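Lin1840 protein (Listeria innocua serovar 6a, PDB 4ZOB) probably hydrolyses terminal, non-reducing beta-D-glucosyl residues with release of beta-D-glucose, as a family 3 glycoside hydrolase, and binds magnesium. Local coordinates at residues A57-G62 with V87-V92; H131-S136 with Q185-V190; K191-Y196 with W251-V256; V234-N239 with G265-D270. The protein carries 1 engineered substitution. All coordinates share one frame; numbering follows the deposited sequence.

In the fold
All four contacts are buried in the TIM-barrel-type N-terminal domain, and each has a segment reaching the lactone of chain C. Interactions 1, 2 and 4 are parallel strand pairs of one sheet, held by backbone ladders with side chains packed on both faces. Interactions 1 and 2 join through F88 and A90, whose carbonyls probably accept from H132 and F135 on either side of strand 133-134. Interactions 2 and 3 share strand 187-193, whose other edge meets strand 233-236 of interaction 4. Interaction 3 differs: a strand lies against helix 250-260, and its direct contacts are mostly apolar. Towards the lactone the chemistry turns polar, through D91, K191, H192 and D270.

Interaction 1: A57-G62 with V87-V92; sequences AGSVLG and VFMADV. With LGC (D-glucono-1,5-lactone), chain C.
The parallel beta-alpha-beta unit formed by strand 59-61, helix 66-78 and strand 87-90 brings S59, V60 and L61 beside V87, F88 and M89. V60 sits at the middle of the ladder: its N gives a bond of 2.9 Å to V87 O, and its O takes one of 2.7 Å from M89 N. Beyond it, G62 N reaches M89 O at 2.7 Å. V87 O is gripped twice, because S59 OG also donates to it, at a short 2.5 Å. This hydroxyl comes from well above the carbonyl plane, while V60 N arrives nearly along the C=O axis. With OG turned anti to the S59 nitrogen (chi1 177°), the hydroxyl hangs over the neighbouring strand, where it also touches V87 CG1; M89 CE lies 3.7 Å from S59 OG. The opposite face of the sheet carries V60 and F88, side by side and pointing the same way. V60 CG2 stands 4.1 Å from the centroid of the F88 ring, a CH-pi contact over its face. Just past the strand end, D91 OD1 accepts the lactone O4 hydroxyl at 2.7 Å, and L61 CD1 brushes the lactone C6. F88 is packed outward on M69, I72 and Q73 of helix 66-78, whereas L61 and M89 touch Q24 of strand 23-25; backbone bonds carry the sheet on to strand 23-25 on one side and strand 133-134 on the other.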
# COMPACT_ATOMS: atom_id res chain seq x y z
N ALA A 57 29.13 11.53 28.82
CA ALA A 57 28.08 10.90 28.03
C ALA A 57 26.89 10.55 28.90
O ALA A 57 27.04 10.18 30.06
CB ALA A 57 28.62 9.66 27.34
N GLY A 58 25.69 10.69 28.34
CA GLY A 58 24.46 10.50 29.12
C GLY A 58 24.13 9.06 29.46
O GLY A 58 23.49 8.77 30.49
N SER A 59 24.53 8.15 28.60
CA SER A 59 24.01 6.84 28.69
C SER A 59 24.76 5.86 27.84
O SER A 59 25.52 6.24 26.96
CB SER A 59 22.58 6.86 28.19
OG SER A 59 22.04 5.56 28.20
N VAL A 60 24.50 4.58 28.10
CA VAL A 60 25.05 3.49 27.33
C VAL A 60 23.95 2.61 26.81
O VAL A 60 22.91 2.42 27.44
CB VAL A 60 25.94 2.57 28.19
CG1 VAL A 60 26.58 1.46 27.36
CG2 VAL A 60 27.02 3.38 28.89
N LEU A 61 24.25 1.99 25.68
CA LEU A 61 23.36 1.13 24.96
C LEU A 61 24.05 -0.21 24.68
O LEU A 61 25.12 -0.26 24.05
CB LEU A 61 22.95 1.89 23.70
CG LEU A 61 23.10 1.30 22.30
CD1 LEU A 61 21.75 1.03 21.66
CD2 LEU A 61 23.87 2.31 21.49
N GLY A 62 23.47 -1.29 25.19
CA GLY A 62 23.87 -2.63 24.80
C GLY A 62 25.16 -3.12 25.40
O GLY A 62 26.00 -3.68 24.68
N VAL A 87 23.01 6.01 32.67
CA VAL A 87 21.86 5.11 32.51
C VAL A 87 22.17 4.12 31.39
O VAL A 87 22.73 4.50 30.37
CB VAL A 87 20.52 5.89 32.28
CG1 VAL A 87 20.50 6.68 30.96
CG2 VAL A 87 19.32 4.96 32.43
N PHE A 88 21.84 2.86 31.59
CA PHE A 88 22.30 1.74 30.74
C PHE A 88 21.05 1.15 30.14
O PHE A 88 20.14 0.75 30.89
CB PHE A 88 23.02 0.63 31.58
CG PHE A 88 24.49 0.89 31.88
CD1 PHE A 88 24.86 1.81 32.83
CD2 PHE A 88 25.48 0.18 31.21
CE1 PHE A 88 26.20 2.05 33.10
CE2 PHE A 88 26.81 0.43 31.46
CZ PHE A 88 27.18 1.35 32.41
N MET A 89 21.00 1.09 28.80
CA MET A 89 19.82 0.60 28.04
C MET A 89 20.17 -0.59 27.15
O MET A 89 21.35 -0.88 26.89
CB MET A 89 19.22 1.70 27.19
CG MET A 89 19.24 3.06 27.85
SD MET A 89 17.83 4.06 27.40
CE MET A 89 18.40 5.68 27.88
N ALA A 90 19.14 -1.27 26.69
CA ALA A 90 19.28 -2.52 25.99
C ALA A 90 17.98 -2.92 25.32
O ALA A 90 16.90 -2.46 25.71
CB ALA A 90 19.67 -3.63 26.93
N ASP A 91 18.15 -3.83 24.36
CA ASP A 91 17.06 -4.45 23.61
C ASP A 91 16.67 -5.74 24.27
O ASP A 91 17.11 -6.80 23.86
CB ASP A 91 17.52 -4.74 22.18
CG ASP A 91 17.71 -3.49 21.37
OD1 ASP A 91 16.73 -2.74 21.15
OD2 ASP A 91 18.84 -3.25 20.94
N VAL A 92 15.85 -5.66 25.31
CA VAL A 92 15.26 -6.86 25.88
C VAL A 92 13.84 -6.90 25.28
O VAL A 92 12.95 -6.17 25.73
CB VAL A 92 15.29 -6.83 27.42
CG1 VAL A 92 15.00 -8.21 28.01
CG2 VAL A 92 16.67 -6.38 27.93
C1 LGC C . 17.60 -0.07 15.75
C2 LGC C . 16.15 -0.44 15.92
O5 LGC C . 18.50 -0.13 16.89
O1 LGC C . 18.06 0.28 14.66
O2 LGC C . 15.40 0.46 15.13
C3 LGC C . 15.60 -0.27 17.32
O3 LGC C . 14.29 -0.91 17.42
C4 LGC C . 16.67 -0.73 18.34
O4 LGC C . 16.22 -0.57 19.68
C5 LGC C . 17.92 0.11 18.16
C6 LGC C . 19.01 -0.20 19.20
O6 LGC C . 19.10 -1.59 19.46

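Interaction 2: H131-S136 with Q185-V190; sequences HHVTFS and QMAACV. With LGC (D-glucono-1,5-lactone), chain C.
M186 and T134 make the dense end of this pairing. The methionine leaves its CB between the backbone N and carbonyl carbon (chi1 76°) and bends at its last torsion, so that CE settles on the neighbouring backbone, 3.5 Å from T134 N. The same methyl touches T134 CB, the two side chains crossing at about a right angle. Here the ladder is firm: A187 N donates to H132 O at 3.1 Å, and T134 N to A187 O at 3.0 Å. V133 CG2 rests 4.0 Å from A187 CB on the other face of the sheet. T134 OG1 turns elsewhere, to V92 O. Further along, the strands hold each other more loosely. C189 N has a weak bond to S136 O (3.4 Å), and C189 meets the F135 ring at its edge, CB 4.1 Å from CD1, with SG making a sulfur-aromatic contact 5.5 Å from the ring centroid. F135 CD2 in turn lies 3.7 Å from lactone O4. The two strands are neighbours in the eight-strand parallel sheet of the TIM-type barrel, and F135, just past the first of them, lines the sugar pocket at its C-terminal mouth.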
# COMPACT_ATOMS: atom_id res chain seq x y z
N HIS A 131 21.18 -3.95 33.38
CA HIS A 131 20.40 -3.02 32.52
C HIS A 131 19.25 -2.27 33.19
O HIS A 131 18.42 -2.88 33.86
CB HIS A 131 19.83 -3.76 31.30
CG HIS A 131 20.87 -4.49 30.52
ND1 HIS A 131 21.83 -3.83 29.78
CD2 HIS A 131 21.11 -5.81 30.37
CE1 HIS A 131 22.64 -4.72 29.23
NE2 HIS A 131 22.21 -5.93 29.56
N HIS A 132 19.19 -0.97 32.95
CA HIS A 132 18.18 -0.11 33.54
C HIS A 132 16.94 0.07 32.69
O HIS A 132 15.84 0.25 33.24
CB HIS A 132 18.76 1.27 33.78
CG HIS A 132 20.01 1.25 34.59
ND1 HIS A 132 20.96 2.24 34.51
CD2 HIS A 132 20.46 0.36 35.50
CE1 HIS A 132 21.95 1.96 35.33
NE2 HIS A 132 21.67 0.82 35.94
N VAL A 133 17.12 0.08 31.37
CA VAL A 133 16.03 0.40 30.41
C VAL A 133 16.02 -0.61 29.28
O VAL A 133 17.05 -0.90 28.70
CB VAL A 133 16.22 1.78 29.76
CG1 VAL A 133 14.98 2.19 29.00
CG2 VAL A 133 16.53 2.82 30.80
N THR A 134 14.84 -1.15 28.99
CA THR A 134 14.62 -1.94 27.76
C THR A 134 13.93 -1.13 26.66
O THR A 134 13.05 -0.33 26.90
CB THR A 134 13.79 -3.23 27.97
OG1 THR A 134 13.62 -3.90 26.71
CG2 THR A 134 12.41 -2.92 28.54
N PHE A 135 14.35 -1.40 25.44
CA PHE A 135 13.74 -0.85 24.23
C PHE A 135 12.57 -1.75 23.69
O PHE A 135 12.67 -2.36 22.60
CB PHE A 135 14.85 -0.71 23.17
CG PHE A 135 15.91 0.32 23.49
CD1 PHE A 135 15.57 1.58 24.00
CD2 PHE A 135 17.26 0.08 23.18
CE1 PHE A 135 16.55 2.54 24.23
CE2 PHE A 135 18.24 1.05 23.41
CZ PHE A 135 17.88 2.27 23.94
N SER A 136 11.49 -1.77 24.46
CA SER A 136 10.28 -2.62 24.27
C SER A 136 9.19 -2.08 25.22
O SER A 136 9.52 -1.62 26.31
CB SER A 136 10.65 -4.07 24.61
OG SER A 136 9.58 -4.89 24.97
N GLN A 185 12.65 -4.74 38.60
CA GLN A 185 11.79 -4.14 37.58
C GLN A 185 12.66 -3.12 36.88
O GLN A 185 13.70 -2.75 37.39
CB GLN A 185 10.58 -3.44 38.21
CG GLN A 185 9.77 -4.28 39.21
CD GLN A 185 9.06 -5.49 38.62
OE1 GLN A 185 8.84 -6.47 39.32
NE2 GLN A 185 8.69 -5.44 37.36
N MET A 186 12.24 -2.68 35.70
CA MET A 186 13.05 -1.76 34.89
C MET A 186 12.18 -0.82 34.06
O MET A 186 11.01 -1.11 33.78
CB MET A 186 13.95 -2.56 33.95
CG MET A 186 13.22 -3.15 32.73
SD MET A 186 14.14 -4.42 31.85
CE MET A 186 15.63 -3.52 31.43
N ALA A 187 12.79 0.28 33.63
CA ALA A 187 12.15 1.23 32.76
C ALA A 187 11.94 0.65 31.38
O ALA A 187 12.79 -0.08 30.86
CB ALA A 187 12.97 2.50 32.63
N ALA A 188 10.80 1.01 30.80
CA ALA A 188 10.43 0.57 29.48
C ALA A 188 10.35 1.77 28.53
O ALA A 188 10.09 2.91 28.95
CB ALA A 188 9.09 -0.15 29.55
N CYS A 189 10.59 1.49 27.26
CA CYS A 189 10.64 2.51 26.21
C CYS A 189 9.76 2.10 25.04
O CYS A 189 10.09 1.15 24.32
CB CYS A 189 12.05 2.71 25.70
SG CYS A 189 12.11 3.87 24.30
N VAL A 190 8.65 2.79 24.86
CA VAL A 190 7.73 2.49 23.74
C VAL A 190 8.36 2.84 22.40
O VAL A 190 8.97 3.91 22.27
CB VAL A 190 6.45 3.30 23.92
CG1 VAL A 190 5.74 3.56 22.59
CG2 VAL A 190 5.57 2.60 24.92
C1 LGC C . 17.60 -0.07 15.75
C2 LGC C . 16.15 -0.44 15.92
O5 LGC C . 18.50 -0.13 16.89
O1 LGC C . 18.06 0.28 14.66
O2 LGC C . 15.40 0.46 15.13
C3 LGC C . 15.60 -0.27 17.32
O3 LGC C . 14.29 -0.91 17.42
C4 LGC C . 16.67 -0.73 18.34
O4 LGC C . 16.22 -0.57 19.68
C5 LGC C . 17.92 0.11 18.16
C6 LGC C . 19.01 -0.20 19.20
O6 LGC C . 19.10 -1.59 19.46

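Interaction 3: K191-Y196 with W251-V256; sequences KHFAAY and WLNRDV. With LGC (D-glucono-1,5-lactone), chain C; LGC (D-glucono-1,5-lactone), chain D.
The CD2-CE2-CZ side of the F193 ring meets L252, N253 and V256. L252 crosses it obliquely, with CD1 3.4 Å from F193 CE2, while the other branch, CD2, lies 4.1 Å from A194 CB. V256 CG1 comes up at the ring edge, 4.2 Å from F193 CZ. N253 slides past the ring in the opposite direction, its amide plane turned 38° from the ring plane and OD1 at the edge by CD2. A chi1 of -153° swings the F193 ring towards the helix, and A194 CB stands over the rim of one face. A water bridges the two segments, 2.8 Å from F193 O and 2.6 Å from N253 OD1. N253 ND2 is held by A246 O. Just before F193 on the same strand, K191 NZ (2.8 Å) and H192 NE2 (2.9 Å) both bond to O3 of the lactone of chain C. The H192 ring is sandwiched between K191 CB and Y196 CE2. W251 carries a second lactone, of chain D, over one face, with V256 CG2 on the opposite face. The end of strand 187-193 runs nearly at right angles to helix 250-260, its F193 also touching V234 of strand 233-236, while W251 and V256 lean on Y216 of helix 212-219.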
# COMPACT_ATOMS: atom_id res chain seq x y z
N LYS A 191 8.20 1.97 21.39
CA LYS A 191 8.66 2.31 20.03
C LYS A 191 7.74 1.77 18.97
O LYS A 191 6.93 0.92 19.30
CB LYS A 191 10.08 1.78 19.80
CG LYS A 191 10.24 0.27 19.98
CD LYS A 191 11.71 -0.14 20.03
CE LYS A 191 11.89 -1.61 19.68
NZ LYS A 191 13.32 -1.95 19.82
N HIS A 192 7.81 2.23 17.72
CA HIS A 192 8.62 3.35 17.24
C HIS A 192 7.64 4.48 16.88
O HIS A 192 6.76 4.29 16.01
CB HIS A 192 9.41 2.96 15.99
CG HIS A 192 10.23 1.73 16.16
ND1 HIS A 192 9.70 0.46 16.07
CD2 HIS A 192 11.54 1.57 16.47
CE1 HIS A 192 10.65 -0.42 16.32
NE2 HIS A 192 11.77 0.22 16.57
N PHE A 193 7.80 5.64 17.52
CA PHE A 193 6.86 6.76 17.37
C PHE A 193 7.20 7.54 16.11
O PHE A 193 8.25 8.18 16.09
CB PHE A 193 6.92 7.68 18.61
CG PHE A 193 5.65 8.41 18.89
CD1 PHE A 193 4.58 7.75 19.42
CD2 PHE A 193 5.53 9.75 18.60
CE1 PHE A 193 3.39 8.43 19.67
CE2 PHE A 193 4.36 10.43 18.82
CZ PHE A 193 3.28 9.77 19.37
N ALA A 194 6.38 7.48 15.03
CA ALA A 194 5.15 6.67 14.94
C ALA A 194 4.90 6.08 13.55
O ALA A 194 5.46 6.53 12.56
CB ALA A 194 3.95 7.50 15.36
N ALA A 195 4.06 5.05 13.53
CA ALA A 195 3.48 4.50 12.27
C ALA A 195 4.50 3.78 11.36
O ALA A 195 4.29 3.62 10.14
CB ALA A 195 2.75 5.60 11.49
N TYR A 196 5.61 3.36 11.99
CA TYR A 196 6.79 2.81 11.29
C TYR A 196 6.46 1.54 10.49
O TYR A 196 7.12 1.26 9.47
CB TYR A 196 7.88 2.50 12.34
CG TYR A 196 9.15 1.80 11.89
CD1 TYR A 196 9.76 2.09 10.68
CD2 TYR A 196 9.78 0.90 12.73
CE1 TYR A 196 10.95 1.47 10.32
CE2 TYR A 196 10.95 0.29 12.38
CZ TYR A 196 11.54 0.59 11.18
OH TYR A 196 12.70 -0.05 10.87
N TRP A 251 5.45 18.74 15.29
CA TRP A 251 4.07 18.47 15.59
C TRP A 251 3.91 17.09 16.24
O TRP A 251 3.31 16.97 17.30
CB TRP A 251 3.21 18.62 14.33
CG TRP A 251 1.85 18.03 14.48
CD1 TRP A 251 0.76 18.60 15.11
CD2 TRP A 251 1.42 16.76 14.01
NE1 TRP A 251 -0.31 17.74 15.05
CE2 TRP A 251 0.07 16.61 14.38
CE3 TRP A 251 2.05 15.73 13.29
CZ2 TRP A 251 -0.66 15.47 14.07
CZ3 TRP A 251 1.32 14.60 12.99
CH2 TRP A 251 -0.02 14.48 13.37
N LEU A 252 4.48 16.05 15.64
CA LEU A 252 4.29 14.67 16.13
C LEU A 252 4.70 14.56 17.60
O LEU A 252 3.96 14.06 18.41
CB LEU A 252 5.06 13.63 15.26
CG LEU A 252 5.00 12.14 15.70
CD1 LEU A 252 3.56 11.66 15.72
CD2 LEU A 252 5.86 11.14 14.89
N ASN A 253 5.89 15.09 17.90
CA ASN A 253 6.57 14.95 19.22
C ASN A 253 6.26 16.06 20.26
O ASN A 253 6.15 15.77 21.44
CB ASN A 253 8.10 14.91 18.98
CG ASN A 253 8.55 13.74 18.08
OD1 ASN A 253 7.96 12.67 18.09
ND2 ASN A 253 9.63 13.94 17.34
N ARG A 254 6.17 17.33 19.84
CA ARG A 254 5.80 18.42 20.78
C ARG A 254 4.27 18.39 20.96
O ARG A 254 3.75 18.10 22.06
CB ARG A 254 6.21 19.83 20.31
CG ARG A 254 7.70 20.20 20.25
CD ARG A 254 8.38 20.10 21.59
NE ARG A 254 9.80 20.45 21.55
CZ ARG A 254 10.58 20.48 22.62
NH1 ARG A 254 10.07 20.17 23.82
NH2 ARG A 254 11.88 20.80 22.53
N ASP A 255 3.56 18.67 19.87
CA ASP A 255 2.10 18.72 19.91
C ASP A 255 1.51 17.36 20.31
O ASP A 255 0.78 17.29 21.29
CB ASP A 255 1.54 19.23 18.57
CG ASP A 255 1.95 20.69 18.26
OD1 ASP A 255 2.06 21.50 19.19
OD2 ASP A 255 2.15 21.04 17.09
N VAL A 256 1.85 16.27 19.61
CA VAL A 256 1.10 15.04 19.85
C VAL A 256 1.62 14.35 21.09
O VAL A 256 0.89 14.18 22.05
CB VAL A 256 1.07 14.08 18.61
CG1 VAL A 256 0.40 12.77 18.96
CG2 VAL A 256 0.30 14.70 17.45
C1 LGC C . 17.60 -0.07 15.75
C2 LGC C . 16.15 -0.44 15.92
O5 LGC C . 18.50 -0.13 16.89
O1 LGC C . 18.06 0.28 14.66
O2 LGC C . 15.40 0.46 15.13
C3 LGC C . 15.60 -0.27 17.32
O3 LGC C . 14.29 -0.91 17.42
C4 LGC C . 16.67 -0.73 18.34
O4 LGC C . 16.22 -0.57 19.68
C5 LGC C . 17.92 0.11 18.16
C6 LGC C . 19.01 -0.20 19.20
O6 LGC C . 19.10 -1.59 19.46
C1 LGC D . 0.66 17.01 9.42
C2 LGC D . -0.27 17.50 10.50
O5 LGC D . 1.87 17.76 9.02
O1 LGC D . 0.41 15.94 8.88
O2 LGC D . -1.60 17.11 10.14
C3 LGC D . -0.12 19.01 10.70
O3 LGC D . -0.95 19.42 11.79
C4 LGC D . 1.36 19.29 10.96
O4 LGC D . 1.63 20.63 11.39
C5 LGC D . 2.18 19.01 9.69
C6 LGC D . 3.69 19.07 9.99
O6 LGC D . 4.17 17.91 10.66
O HOH W 1 9.23 10.62 17.03

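Interaction 4: V234-N239 with G265-D270; sequences VMTAFN and GVLISD. With LGC (D-glucono-1,5-lactone), chain C.
D270 lays its carboxylate over the F238 ring, with M235 SD on the other side. Its chi1 of -156° takes the group off the strand and across the phenylalanine. CB comes first, 3.8 Å from F238 CE1 and over the ring face in a CH-pi contact. CG follows, above the same face towards the rim; on its opposite side it meets M235 SD at 3.6 Å. The carboxylate is nearly parallel to the ring, the two planes 17° apart and stacked. OD1 lies over F238 CZ and near both O2 and C1 of the lactone. OD2 takes the hydrogen bond from the O2 hydroxyl, modelled at a very short 2.5 Å, and a second one of 3.0 Å from a water. That water accepts from F238 N at 2.8 Å, tying the carboxylate to the F238 backbone. D270's own nitrogen is fixed by T236 OG1 at 3.2 Å, a hydroxyl that is also bonded to T247 OG1. Behind this polar tip the two strands pair in parallel: V234 N to V266 O, I268 N to V234 O, and T236 N to I268 O. M235 CB and I268 CG2 lie side by side at 3.5 Å, and the M235 chain, turning back at chi3, carries CE to the lactone O4. F238 also touches R572 of the second subunit. A carboxylate placed just past the C-terminal end of a barrel strand and bonded to the sugar is the arrangement of a TIM-barrel glycosidase pocket; the lactone bound here is consistent with a sugar subsite.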
# COMPACT_ATOMS: atom_id res chain seq x y z
N VAL A 234 10.11 7.04 25.44
CA VAL A 234 9.70 6.81 24.06
C VAL A 234 10.89 6.93 23.12
O VAL A 234 11.78 7.75 23.33
CB VAL A 234 8.59 7.78 23.64
CG1 VAL A 234 8.24 7.60 22.18
CG2 VAL A 234 7.34 7.53 24.48
N MET A 235 10.88 6.11 22.08
CA MET A 235 11.87 6.18 21.01
C MET A 235 11.21 6.65 19.71
O MET A 235 10.09 6.22 19.38
CB MET A 235 12.51 4.82 20.80
CG MET A 235 13.61 4.81 19.75
SD MET A 235 14.07 3.14 19.26
CE MET A 235 14.98 2.65 20.72
N THR A 236 11.91 7.51 18.98
CA THR A 236 11.48 7.95 17.66
C THR A 236 11.54 6.83 16.59
O THR A 236 12.16 5.76 16.78
CB THR A 236 12.33 9.13 17.13
OG1 THR A 236 13.62 8.68 16.66
CG2 THR A 236 12.48 10.25 18.22
N ALA A 237 10.89 7.12 15.45
CA ALA A 237 10.82 6.21 14.32
C ALA A 237 11.74 6.60 13.16
O ALA A 237 11.95 7.79 12.88
CB ALA A 237 9.37 6.11 13.83
N PHE A 238 12.25 5.61 12.44
CA PHE A 238 13.03 5.90 11.23
C PHE A 238 12.26 6.58 10.07
O PHE A 238 12.86 7.29 9.22
CB PHE A 238 13.65 4.61 10.70
CG PHE A 238 14.83 4.14 11.49
CD1 PHE A 238 15.86 5.00 11.80
CD2 PHE A 238 14.91 2.81 11.90
CE1 PHE A 238 16.98 4.56 12.49
CE2 PHE A 238 15.99 2.36 12.61
CZ PHE A 238 17.04 3.24 12.91
N ASN A 239 10.95 6.33 9.99
CA ASN A 239 10.16 6.76 8.86
C ASN A 239 9.79 8.25 8.86
O ASN A 239 9.76 8.90 9.90
CB ASN A 239 8.88 5.93 8.76
CG ASN A 239 8.05 5.95 10.04
OD1 ASN A 239 8.42 5.31 11.03
ND2 ASN A 239 6.94 6.67 10.02
N GLY A 265 8.72 12.32 29.63
CA GLY A 265 9.90 11.46 29.84
C GLY A 265 10.98 11.68 28.78
O GLY A 265 10.91 12.62 28.00
N VAL A 266 12.00 10.83 28.77
CA VAL A 266 13.04 10.97 27.76
C VAL A 266 12.49 10.50 26.41
O VAL A 266 11.78 9.48 26.33
CB VAL A 266 14.31 10.18 28.11
CG1 VAL A 266 15.34 10.31 27.01
CG2 VAL A 266 14.89 10.68 29.44
N LEU A 267 12.78 11.28 25.37
CA LEU A 267 12.48 10.90 24.02
C LEU A 267 13.81 10.59 23.38
O LEU A 267 14.60 11.52 23.13
CB LEU A 267 11.75 12.02 23.23
CG LEU A 267 11.58 11.71 21.72
CD1 LEU A 267 10.86 10.37 21.54
CD2 LEU A 267 10.85 12.79 20.94
N ILE A 268 14.04 9.31 23.10
CA ILE A 268 15.30 8.86 22.53
C ILE A 268 15.16 8.72 21.01
O ILE A 268 14.13 8.29 20.53
CB ILE A 268 15.80 7.54 23.18
CG1 ILE A 268 17.24 7.25 22.76
CG2 ILE A 268 14.92 6.34 22.86
CD1 ILE A 268 17.86 6.03 23.43
N SER A 269 16.18 9.06 20.27
CA SER A 269 16.21 8.75 18.86
C SER A 269 16.46 7.27 18.60
O SER A 269 17.01 6.57 19.41
CB SER A 269 17.26 9.59 18.18
OG SER A 269 18.53 9.02 18.31
N ASP A 270 16.04 6.79 17.45
CA ASP A 270 16.42 5.48 17.01
C ASP A 270 17.82 5.65 16.46
O ASP A 270 18.33 6.75 16.35
CB ASP A 270 15.44 4.90 15.99
CG ASP A 270 15.47 3.37 15.95
OD1 ASP A 270 16.46 2.77 16.35
OD2 ASP A 270 14.53 2.74 15.50
C1 LGC C . 17.60 -0.07 15.75
C2 LGC C . 16.15 -0.44 15.92
O5 LGC C . 18.50 -0.13 16.89
O1 LGC C . 18.06 0.28 14.66
O2 LGC C . 15.40 0.46 15.13
C3 LGC C . 15.60 -0.27 17.32
O3 LGC C . 14.29 -0.91 17.42
C4 LGC C . 16.67 -0.73 18.34
O4 LGC C . 16.22 -0.57 19.68
C5 LGC C . 17.92 0.11 18.16
C6 LGC C . 19.01 -0.20 19.20
O6 LGC C . 19.10 -1.59 19.46
O HOH W 2 11.99 3.26 13.98